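Local coordinates for methyl-CpG-binding domain protein 3 (Homo sapiens, PDB 6CCG) that binds DNA at methylated CpG sites through its methyl-CpG-binding domain, at residues R5-C10 with F36-S41; E21-S26 with G31-F36; L61-F64 with K70-M73. All blocks are in the same frame, centred on the assembly; numbering follows the deposited sequence. Where two conformers were deposited one is given.

Contact 1: residues R5-C10 with F36-S41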
loop_
_atom_site.group_PDB
_atom_site.type_symbol
_atom_site.label_atom_id
_atom_site.label_comp_id
_atom_site.label_asym_id
_atom_site.label_seq_id
_atom_site.Cartn_x
_atom_site.Cartn_y
_atom_site.Cartn_z
ATOM N N ARG A 5 -11.381 -2.657 -8.358
ATOM C CA ARG A 5 -10.654 -1.802 -7.408
ATOM C C ARG A 5 -10.982 -2.319 -5.973
ATOM O O ARG A 5 -12.158 -2.482 -5.627
ATOM C CB ARG A 5 -11.060 -0.328 -7.576
ATOM C CG ARG A 5 -10.335 0.660 -6.646
ATOM C CD ARG A 5 -11.070 2.004 -6.508
ATOM N NE ARG A 5 -10.533 3.030 -7.397
ATOM C CZ ARG A 5 -9.619 3.936 -7.033
ATOM N N LYS A 6 -9.946 -2.569 -5.174
ATOM C CA LYS A 6 -10.105 -3.122 -3.813
ATOM C C LYS A 6 -9.443 -2.178 -2.851
ATOM O O LYS A 6 -8.329 -1.742 -3.105
ATOM C CB LYS A 6 -9.429 -4.485 -3.706
ATOM C CG LYS A 6 -10.078 -5.588 -4.550
ATOM C CD LYS A 6 -9.352 -6.910 -4.345
ATOM C CE LYS A 6 -9.707 -7.913 -5.415
ATOM N NZ LYS A 6 -9.322 -9.274 -4.966
ATOM N N ARG A 7 -10.119 -1.878 -1.745
ATOM C CA ARG A 7 -9.529 -1.031 -0.683
ATOM C C ARG A 7 -10.113 -1.349 0.646
ATOM O O ARG A 7 -11.317 -1.204 0.826
ATOM C CB ARG A 7 -9.733 0.468 -0.983
ATOM C CG ARG A 7 -9.232 1.386 0.153
ATOM C CD ARG A 7 -9.166 2.842 -0.256
ATOM N NE ARG A 7 -8.993 3.714 0.925
ATOM C CZ ARG A 7 -8.980 5.057 0.893
ATOM N NH1 ARG A 7 -8.825 5.738 2.028
ATOM N NH2 ARG A 7 -9.119 5.720 -0.261
ATOM N N TRP A 8 -9.260 -1.785 1.588
ATOM C CA TRP A 8 -9.657 -1.918 3.008
ATOM C C TRP A 8 -8.437 -1.944 3.965
ATOM O O TRP A 8 -7.290 -1.687 3.540
ATOM C CB TRP A 8 -10.609 -3.120 3.210
ATOM C CG TRP A 8 -10.099 -4.473 2.809
ATOM C CD1 TRP A 8 -9.415 -5.356 3.589
ATOM C CD2 TRP A 8 -10.329 -5.138 1.553
ATOM N NE1 TRP A 8 -9.170 -6.525 2.896
ATOM C CE2 TRP A 8 -9.719 -6.422 1.643
ATOM C CE3 TRP A 8 -10.989 -4.776 0.363
ATOM C CZ2 TRP A 8 -9.738 -7.348 0.580
ATOM C CZ3 TRP A 8 -11.008 -5.691 -0.700
ATOM C CH2 TRP A 8 -10.376 -6.970 -0.583
ATOM N N GLU A 9 -8.701 -2.192 5.255
ATOM C CA GLU A 9 -7.654 -2.138 6.278
ATOM C C GLU A 9 -6.484 -3.063 5.937
ATOM O O GLU A 9 -6.685 -4.209 5.497
ATOM C CB GLU A 9 -8.227 -2.479 7.672
ATOM C CG GLU A 9 -9.138 -1.407 8.258
ATOM C CD GLU A 9 -8.435 -0.058 8.489
ATOM O OE1 GLU A 9 -7.323 -0.046 9.067
ATOM O OE2 GLU A 9 -9.008 0.997 8.076
ATOM N N CYS A 10 -5.266 -2.536 6.088
ATOM C CA CYS A 10 -4.050 -3.325 5.927
ATOM C C CYS A 10 -3.608 -3.738 7.341
ATOM O O CYS A 10 -3.135 -2.895 8.086
ATOM C CB CYS A 10 -2.948 -2.517 5.273
ATOM S SG CYS A 10 -1.486 -3.518 5.005
ATOM N N PHE A 36 -1.635 1.244 -3.601
ATOM C CA PHE A 36 -1.563 2.451 -2.810
ATOM C C PHE A 36 -1.848 2.111 -1.336
ATOM O O PHE A 36 -2.488 1.090 -1.047
ATOM C CB PHE A 36 -2.569 3.461 -3.320
ATOM C CG PHE A 36 -2.414 3.773 -4.789
ATOM C CD1 PHE A 36 -1.321 4.509 -5.242
ATOM C CD2 PHE A 36 -3.297 3.225 -5.731
ATOM C CE1 PHE A 36 -1.137 4.769 -6.646
ATOM C CE2 PHE A 36 -3.147 3.507 -7.093
ATOM C CZ PHE A 36 -2.065 4.270 -7.556
ATOM N N TYR A 37 -1.353 2.954 -0.435
ATOM C CA TYR A 37 -1.719 2.917 0.999
ATOM C C TYR A 37 -2.277 4.275 1.449
ATOM O O TYR A 37 -1.870 5.333 0.930
ATOM C CB TYR A 37 -0.531 2.521 1.866
ATOM C CG TYR A 37 -0.094 1.125 1.580
ATOM C CD1 TYR A 37 -0.659 0.046 2.246
ATOM C CD2 TYR A 37 0.817 0.871 0.555
ATOM C CE1 TYR A 37 -0.293 -1.261 1.927
ATOM C CE2 TYR A 37 1.191 -0.420 0.223
ATOM C CZ TYR A 37 0.649 -1.478 0.913
ATOM O OH TYR A 37 1.038 -2.714 0.589
ATOM N N TYR A 38 -3.228 4.241 2.363
ATOM C CA TYR A 38 -3.840 5.458 2.873
ATOM C C TYR A 38 -3.615 5.515 4.351
ATOM O O TYR A 38 -3.853 4.519 5.058
ATOM C CB TYR A 38 -5.316 5.517 2.529
ATOM C CG TYR A 38 -5.563 5.635 1.036
ATOM C CD1 TYR A 38 -5.598 4.507 0.231
ATOM C CD2 TYR A 38 -5.763 6.890 0.433
ATOM C CE1 TYR A 38 -5.817 4.607 -1.150
ATOM C CE2 TYR A 38 -5.984 7.016 -0.935
ATOM C CZ TYR A 38 -6.018 5.879 -1.732
ATOM O OH TYR A 38 -6.242 6.004 -3.098
ATOM N N SER A 39 -3.125 6.657 4.841
ATOM C CA SER A 39 -3.032 6.868 6.289
ATOM C C SER A 39 -4.448 7.012 6.909
ATOM O O SER A 39 -5.416 7.204 6.180
ATOM C CB SER A 39 -2.183 8.120 6.587
ATOM O OG SER A 39 -2.826 9.290 6.147
ATOM N N PRO A 40 -4.561 6.956 8.264
ATOM C CA PRO A 40 -5.841 7.266 8.945
ATOM C C PRO A 40 -6.455 8.618 8.543
ATOM O O PRO A 40 -7.682 8.736 8.499
ATOM C CB PRO A 40 -5.453 7.289 10.435
ATOM C CG PRO A 40 -4.293 6.362 10.525
ATOM C CD PRO A 40 -3.525 6.567 9.225
ATOM N N SER A 41 -5.603 9.617 8.238
ATOM C CA SER A 41 -6.063 10.939 7.792
ATOM C C SER A 41 -6.255 11.058 6.265
ATOM O O SER A 41 -6.498 12.153 5.761
ATOM C CB SER A 41 -5.112 12.040 8.312
ATOM O OG SER A 41 -3.791 11.850 7.854
#
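The guanidinium of Arg-7 lies flat over one face of the Tyr-38 ring, the two planes only 6° apart, in a stacked cation-pi contact that spans two non-neighbouring strands of the antiparallel sheet of the methyl-CpG-binding domain. Strand 6-9 and strand 33-38 are separated by strand 18-23, and the arginine bridges the gap with a side chain that leaves with CG anti to the backbone N (chi1 175°) and stays extended to NE. CZ comes to rest 3.5 Å from the centroid of the Tyr-38 ring. NH2 reaches farthest across the face, 3.4 Å from Tyr-38 CZ, while NH1 sits over the other end of the ring near CG and CB.

Both partners are also held by the intervening strand: Arg-7 NE forms a salt bridge with Glu-18, and the Tyr-38 hydroxyl is hydrogen-bonded to Glu-20, so each flat group has a polar tether besides the stack. With an alanine here in place of Tyr-38, which has neither ring nor hydroxyl, Glu-20 would probably lose a partner and the end of Arg-7 would be freer to swing.

Past the end of strand 6-9, Cys-10 meets the residue just before Tyr-38, Tyr-37, whose hydroxyl is hydrogen-bonded to the carbonyl O of Phe-66. This is a sulfur-aromatic contact at the ring edge, with Cys-10 SG 4.0 Å from Tyr-37 CE1.

Contact 2: residues E21-S26 with G31-F36. With nucleotides of chain C.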
loop_
_atom_site.group_PDB
_atom_site.type_symbol
_atom_site.label_atom_id
_atom_site.label_comp_id
_atom_site.label_asym_id
_atom_site.label_seq_id
_atom_site.Cartn_x
_atom_site.Cartn_y
_atom_site.Cartn_z
ATOM N N GLU A 21 -5.707 -1.656 -4.278
ATOM C CA GLU A 21 -5.220 -2.156 -5.563
ATOM C C GLU A 21 -6.109 -1.553 -6.620
ATOM O O GLU A 21 -7.328 -1.618 -6.486
ATOM C CB GLU A 21 -5.378 -3.662 -5.658
ATOM C CG GLU A 21 -4.550 -4.461 -4.696
ATOM C CD GLU A 21 -4.823 -5.946 -4.802
ATOM O OE1 GLU A 21 -5.359 -6.398 -5.825
ATOM O OE2 GLU A 21 -4.490 -6.668 -3.857
ATOM N N VAL A 22 -5.511 -0.962 -7.659
ATOM C CA VAL A 22 -6.249 -0.325 -8.741
ATOM C C VAL A 22 -5.703 -0.899 -10.060
ATOM O O VAL A 22 -4.656 -0.477 -10.512
ATOM C CB VAL A 22 -6.063 1.207 -8.759
ATOM C CG1 VAL A 22 -6.881 1.836 -9.899
ATOM C CG2 VAL A 22 -6.442 1.825 -7.409
ATOM N N PRO A 23 -6.415 -1.880 -10.667
ATOM C CA PRO A 23 -5.929 -2.354 -11.950
ATOM C C PRO A 23 -6.044 -1.257 -13.012
ATOM O O PRO A 23 -7.056 -0.539 -13.075
ATOM C CB PRO A 23 -6.863 -3.535 -12.295
ATOM C CG PRO A 23 -8.092 -3.326 -11.484
ATOM C CD PRO A 23 -7.765 -2.381 -10.348
ATOM N N ARG A 24 -5.021 -1.147 -13.836
ATOM C CA ARG A 24 -5.037 -0.227 -14.990
ATOM C C ARG A 24 -5.992 -0.727 -16.064
ATOM O O ARG A 24 -5.983 -1.914 -16.389
ATOM C CB ARG A 24 -3.630 -0.072 -15.553
ATOM C CG ARG A 24 -2.686 0.585 -14.557
ATOM C CD ARG A 24 -1.317 0.699 -15.126
ATOM N NE ARG A 24 -0.378 1.227 -14.140
ATOM C CZ ARG A 24 0.790 1.813 -14.425
ATOM N NH1 ARG A 24 1.206 1.985 -15.696
ATOM N NH2 ARG A 24 1.548 2.242 -13.446
ATOM N N ARG A 25 -6.794 0.200 -16.618
ATOM C CA ARG A 25 -7.879 -0.115 -17.582
ATOM C C ARG A 25 -7.439 -0.119 -19.042
ATOM O O ARG A 25 -8.083 -0.761 -19.857
ATOM C CB ARG A 25 -9.020 0.926 -17.476
ATOM C CG ARG A 25 -9.711 1.021 -16.134
ATOM C CD ARG A 25 -10.655 -0.145 -15.918
ATOM N NE ARG A 25 -10.952 -0.325 -14.490
ATOM C CZ ARG A 25 -11.562 -1.397 -13.960
ATOM N NH1 ARG A 25 -11.965 -2.421 -14.734
ATOM N NH2 ARG A 25 -11.776 -1.443 -12.639
ATOM N N SER A 26 -6.392 0.636 -19.377
ATOM C CA SER A 26 -5.987 0.836 -20.763
ATOM C C SER A 26 -4.482 1.034 -20.908
ATOM O O SER A 26 -3.751 1.113 -19.909
ATOM C CB SER A 26 -6.745 2.041 -21.347
ATOM O OG SER A 26 -6.277 3.253 -20.755
ATOM N N GLY A 31 -4.198 -3.964 -17.090
ATOM C CA GLY A 31 -4.118 -5.192 -16.245
ATOM C C GLY A 31 -3.142 -5.111 -15.065
ATOM O O GLY A 31 -3.362 -5.770 -14.056
ATOM N N HIS A 32 -2.049 -4.354 -15.203
ATOM C CA HIS A 32 -1.132 -4.066 -14.068
ATOM C C HIS A 32 -1.890 -3.461 -12.896
ATOM O O HIS A 32 -2.726 -2.571 -13.071
ATOM C CB HIS A 32 -0.011 -3.105 -14.492
ATOM C CG HIS A 32 0.951 -2.772 -13.369
ATOM N ND1 HIS A 32 1.849 -3.688 -12.866
ATOM C CD2 HIS A 32 1.124 -1.632 -12.639
ATOM C CE1 HIS A 32 2.543 -3.133 -11.877
ATOM N NE2 HIS A 32 2.131 -1.880 -11.729
ATOM N N ARG A 33 -1.577 -3.929 -11.700
ATOM C CA ARG A 33 -2.254 -3.493 -10.500
ATOM C C ARG A 33 -1.315 -2.542 -9.790
ATOM O O ARG A 33 -0.290 -2.958 -9.332
ATOM C CB ARG A 33 -2.598 -4.712 -9.608
ATOM C CG ARG A 33 -3.268 -5.859 -10.376
ATOM C CD ARG A 33 -3.722 -7.001 -9.464
ATOM N NE ARG A 33 -4.822 -6.559 -8.612
ATOM C CZ ARG A 33 -6.095 -6.385 -9.003
ATOM N NH1 ARG A 33 -6.477 -6.642 -10.247
ATOM N NH2 ARG A 33 -7.008 -5.942 -8.111
ATOM N N ASP A 34 -1.664 -1.268 -9.761
ATOM C CA ASP A 34 -0.996 -0.301 -8.868
ATOM C C ASP A 34 -1.525 -0.523 -7.460
ATOM O O ASP A 34 -2.737 -0.764 -7.263
ATOM C CB ASP A 34 -1.281 1.140 -9.298
ATOM C CG ASP A 34 -0.725 1.441 -10.656
ATOM O OD1 ASP A 34 0.520 1.562 -10.793
ATOM O OD2 ASP A 34 -1.542 1.514 -11.608
ATOM N N VAL A 35 -0.617 -0.405 -6.493
ATOM C CA VAL A 35 -0.924 -0.558 -5.078
ATOM C C VAL A 35 -0.652 0.785 -4.381
ATOM O O VAL A 35 0.403 1.381 -4.595
ATOM C CB VAL A 35 -0.050 -1.678 -4.480
ATOM C CG1 VAL A 35 -0.226 -1.777 -2.946
ATOM C CG2 VAL A 35 -0.408 -2.988 -5.139
ATOM N N PHE A 36 -1.635 1.244 -3.601
ATOM C CA PHE A 36 -1.563 2.451 -2.810
ATOM C C PHE A 36 -1.848 2.111 -1.336
ATOM O O PHE A 36 -2.488 1.090 -1.047
ATOM C CB PHE A 36 -2.569 3.461 -3.320
ATOM C CG PHE A 36 -2.414 3.773 -4.789
ATOM C CD1 PHE A 36 -1.321 4.509 -5.242
ATOM C CD2 PHE A 36 -3.297 3.225 -5.731
ATOM C CE1 PHE A 36 -1.137 4.769 -6.646
ATOM C CE2 PHE A 36 -3.147 3.507 -7.093
ATOM C CZ PHE A 36 -2.065 4.270 -7.556
ATOM N N1 5CM C 6 0.250 6.005 -16.105
ATOM C C2 5CM C 6 1.407 6.801 -15.812
ATOM N N3 5CM C 6 1.865 6.924 -14.530
ATOM C C4 5CM C 6 1.239 6.299 -13.498
ATOM C C5 5CM C 6 0.041 5.471 -13.773
ATOM C C5A 5CM C 6 -0.741 4.734 -12.702
ATOM C C6 5CM C 6 -0.401 5.357 -15.087
ATOM O O2 5CM C 6 2.064 7.409 -16.677
ATOM N N4 5CM C 6 1.743 6.472 -12.257
ATOM C "C1'" 5CM C 6 -0.231 5.878 -17.485
ATOM C "C2'" 5CM C 6 0.397 4.677 -18.152
ATOM C "C3'" 5CM C 6 -0.650 4.068 -19.019
ATOM C "C4'" 5CM C 6 -1.775 5.069 -18.893
ATOM O "O4'" 5CM C 6 -1.630 5.660 -17.598
ATOM O "O3'" 5CM C 6 -0.287 4.082 -20.387
ATOM C "C5'" 5CM C 6 -3.120 4.462 -19.086
ATOM O "O5'" 5CM C 6 -3.549 3.910 -17.862
ATOM P P 5CM C 6 -5.082 4.172 -17.655
ATOM O OP1 5CM C 6 -5.629 4.350 -19.020
ATOM O OP2 5CM C 6 -5.681 3.154 -16.691
ATOM P P DG C 7 0.847 3.129 -20.983
ATOM O OP1 DG C 7 0.552 3.001 -22.455
ATOM O OP2 DG C 7 0.962 1.895 -20.170
ATOM O "O5'" DG C 7 2.163 4.023 -20.890
ATOM C "C5'" DG C 7 2.244 5.305 -21.551
ATOM C "C4'" DG C 7 3.582 5.956 -21.286
ATOM O "O4'" DG C 7 3.751 6.161 -19.850
ATOM C "C3'" DG C 7 4.788 5.137 -21.730
ATOM O "O3'" DG C 7 5.798 6.028 -22.241
ATOM C "C2'" DG C 7 5.205 4.421 -20.455
ATOM C "C1'" DG C 7 4.875 5.436 -19.367
ATOM N N9 DG C 7 4.495 4.879 -18.064
ATOM C C8 DG C 7 3.499 3.959 -17.852
ATOM N N7 DG C 7 3.295 3.705 -16.588
ATOM C C5 DG C 7 4.203 4.511 -15.924
ATOM C C6 DG C 7 4.490 4.610 -14.544
ATOM O O6 DG C 7 3.937 4.028 -13.603
ATOM N N1 DG C 7 5.515 5.522 -14.296
ATOM C C2 DG C 7 6.190 6.230 -15.267
ATOM N N2 DG C 7 7.158 7.060 -14.837
ATOM N N3 DG C 7 5.953 6.113 -16.566
ATOM C C4 DG C 7 4.945 5.255 -16.819
HETATM O O HOH W 1 -3.947 2.074 -11.344
#
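Arg-24 and Asp-34 form the tight part of this contact, a side-on salt bridge in which each nitrogen takes its own oxygen. Arg-24 NE meets Asp-34 OD2 at 2.8 Å, and Arg-24 NH2 meets the syn lone pair of Asp-34 OD1 almost straight, at 168°. The two groups are nearly coplanar, and this grip fixes the rotation of the guanidinium. Its other edge is thereby presented to the DNA: Arg-24 NH1 donates to N7 of DG7 of chain C at 2.8 Å and NH2 to O6 of the same guanine. The methylated base 5CM6 of chain C lies over one guanidinium face, offset toward the rim, with methyl carbon C5A 3.5 Å from Arg-24 NH2 and as far from Asp-34 OD2, while His-32 CD2 lies over the opposite face. Ser-29 is a further partner of NH1. Asp-34 OD2 accepts a hydrogen bond from a water that also donates to Val-22 O.

These residues belong to the beta hairpin of strands 18-23 and 33-38, whose end reads the methylated CpG step. Val-22 and Asp-34 form an antiparallel hydrogen-bonded pair in it. On the Val-22 side, CG2 packs at the edge of the Phe-36 ring.

The solvent side is at the turn end, where exposed Gly-31 and His-32 are held through their backbones, Gly-31 N bonding to Arg-24 O and His-32 O accepting from Arg-24 N. The Glu-21/Arg-33 salt bridge is partly exposed too: Arg-33, bent at chi3 (68°), brings NE and NH2 onto one atom, Glu-21 OE1, through bent bonds. Glu-21 OE2 forms a salt bridge with Arg-19, and Arg-33 NH1 rests 3.7 Å from Pro-23 CB.

Contact 3: residues L61-F64 with K70-M73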
loop_
_atom_site.group_PDB
_atom_site.type_symbol
_atom_site.label_atom_id
_atom_site.label_comp_id
_atom_site.label_asym_id
_atom_site.label_seq_id
_atom_site.Cartn_x
_atom_site.Cartn_y
_atom_site.Cartn_z
ATOM N N LEU A 61 9.693 -1.483 9.068
ATOM C CA LEU A 61 9.280 -1.757 7.663
ATOM C C LEU A 61 10.328 -2.496 6.836
ATOM O O LEU A 61 10.150 -2.637 5.621
ATOM C CB LEU A 61 8.894 -0.461 6.937
ATOM C CG LEU A 61 7.649 0.267 7.400
ATOM C CD1 LEU A 61 7.468 1.506 6.563
ATOM C CD2 LEU A 61 6.404 -0.596 7.321
ATOM N N SER A 62 11.383 -3.009 7.463
ATOM C CA SER A 62 12.463 -3.661 6.697
ATOM C C SER A 62 11.973 -4.890 5.889
ATOM O O SER A 62 12.425 -5.105 4.764
ATOM C CB SER A 62 13.620 -4.044 7.611
ATOM O OG SER A 62 13.172 -4.842 8.682
ATOM N N THR A 63 11.032 -5.659 6.450
ATOM C CA THR A 63 10.473 -6.853 5.771
ATOM C C THR A 63 9.034 -6.668 5.246
ATOM O O THR A 63 8.371 -7.649 4.911
ATOM C CB THR A 63 10.489 -8.065 6.714
ATOM O OG1 THR A 63 9.678 -7.789 7.859
ATOM C CG2 THR A 63 11.912 -8.406 7.135
ATOM N N PHE A 64 8.554 -5.421 5.194
ATOM C CA PHE A 64 7.242 -5.114 4.663
ATOM C C PHE A 64 7.318 -5.085 3.116
ATOM O O PHE A 64 8.083 -4.320 2.537
ATOM C CB PHE A 64 6.738 -3.774 5.175
ATOM C CG PHE A 64 5.393 -3.380 4.629
ATOM C CD1 PHE A 64 4.231 -4.061 5.031
ATOM C CD2 PHE A 64 5.274 -2.359 3.720
ATOM C CE1 PHE A 64 2.974 -3.709 4.523
ATOM C CE2 PHE A 64 4.020 -1.994 3.209
ATOM C CZ PHE A 64 2.867 -2.669 3.623
ATOM N N LYS A 70 2.144 -7.222 3.080
ATOM C CA LYS A 70 2.421 -8.152 4.199
ATOM C C LYS A 70 3.871 -8.148 4.566
ATOM O O LYS A 70 4.755 -7.836 3.736
ATOM C CB LYS A 70 2.065 -9.599 3.803
ATOM C CG LYS A 70 0.580 -9.859 3.633
ATOM C CD LYS A 70 0.325 -11.000 2.638
ATOM C CE LYS A 70 -1.160 -11.291 2.508
ATOM N NZ LYS A 70 -1.396 -12.702 2.086
ATOM N N MET A 71 4.135 -8.537 5.826
ATOM C CA MET A 71 5.474 -8.769 6.283
ATOM C C MET A 71 5.937 -10.137 5.761
ATOM O O MET A 71 5.193 -11.116 5.850
ATOM C CB MET A 71 5.516 -8.751 7.834
ATOM C CG MET A 71 5.089 -7.424 8.443
ATOM S SD MET A 71 6.182 -6.081 7.964
ATOM C CE MET A 71 5.522 -4.773 8.991
ATOM N N LEU A 72 7.176 -10.215 5.274
ATOM C CA LEU A 72 7.698 -11.477 4.726
ATOM C C LEU A 72 8.063 -12.420 5.861
ATOM O O LEU A 72 8.750 -12.030 6.796
ATOM C CB LEU A 72 8.889 -11.248 3.823
ATOM C CG LEU A 72 8.638 -10.307 2.628
ATOM C CD1 LEU A 72 9.905 -9.534 2.305
ATOM C CD2 LEU A 72 8.111 -11.041 1.394
ATOM N N MET A 73 7.579 -13.662 5.764
ATOM C CA MET A 73 7.739 -14.670 6.816
ATOM C C MET A 73 9.024 -15.455 6.579
ATOM O O MET A 73 9.919 -15.046 5.832
ATOM C CB MET A 73 6.530 -15.627 6.828
ATOM C CG MET A 73 5.174 -14.930 6.911
ATOM O OXT MET A 73 9.202 -16.527 7.119
#
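Met-71 and Phe-64 cross at about a right angle, the thioether running beside the base of the phenylalanine instead of over its ring. The sulfur does the touching: Met-71 SD lies 3.6 Å from Phe-64 CA and 3.7 Å from Phe-64 CB. Relative to the ring, this sulfur is close to its plane, 83° off the normal, which makes the pair a Met-aromatic contact at the edge. The methionine is bent to get there. Its CG is anti to the carbonyl carbon, and a second turn at chi2 (-62°) folds SD back across the neighbouring backbone, with CE ending 4.1 Å from Phe-64 CB.

The phenylalanine points its ring elsewhere, swung opposite its own backbone nitrogen (chi1 178°), toward the body of the domain, where Leu-51 of helix 48-55 and the loop residues Ala-12 and Leu-13 receive it. Met-71 therefore lies against the outer, backbone end of a residue whose ring is buried, and Met-59 is another neighbour of the methionine.

Phe-64 and Met-71 form an antiparallel non-hydrogen-bonded pair in a small, weakly bonded two-stranded sheet of strands 64-65 and 70-71, close to the end of the chain. A type I beta turn from Leu-61 to Phe-64 leads into it, closed by the hydrogen bond from Phe-64 N to Leu-61 O. Lys-48 NZ reaches the carbonyl oxygens of both Leu-61 and Phe-64, tying the turn to the helix.

Thr-63 also crosses Met-71 at roughly a right angle, but more loosely, OG1 standing 3.9 Å from SD. Its carbonyl oxygen is more closely engaged: Leu-72 N donates to Thr-63 O at 2.9 Å, while the leucine side chain brings CG to 3.5 Å from that same oxygen.

Overall arrangement
Contacts 1 and 2 belong to the same four-stranded antiparallel sheet, with centres 14 Å apart. They share strand 33-38, and Lys-6 O lies 2.9 Å from Glu-21 N, a probable hydrogen bond. Along the chain, contact 2 lies within the span of contact 1, their second segments meeting at Phe-36; contact 3 follows both. It sits across the centre of the chain, about 17 Å from contact 1 and 22 Å from contact 2 between centres. Tyr-37 OH packs on Phe-64 CZ, joining contacts 1 and 3, whereas contacts 2 and 3 do not touch. The DNA-reading hairpin end thus projects away from the C-terminal part of the domain that holds contact 3, with contact 1 linking them.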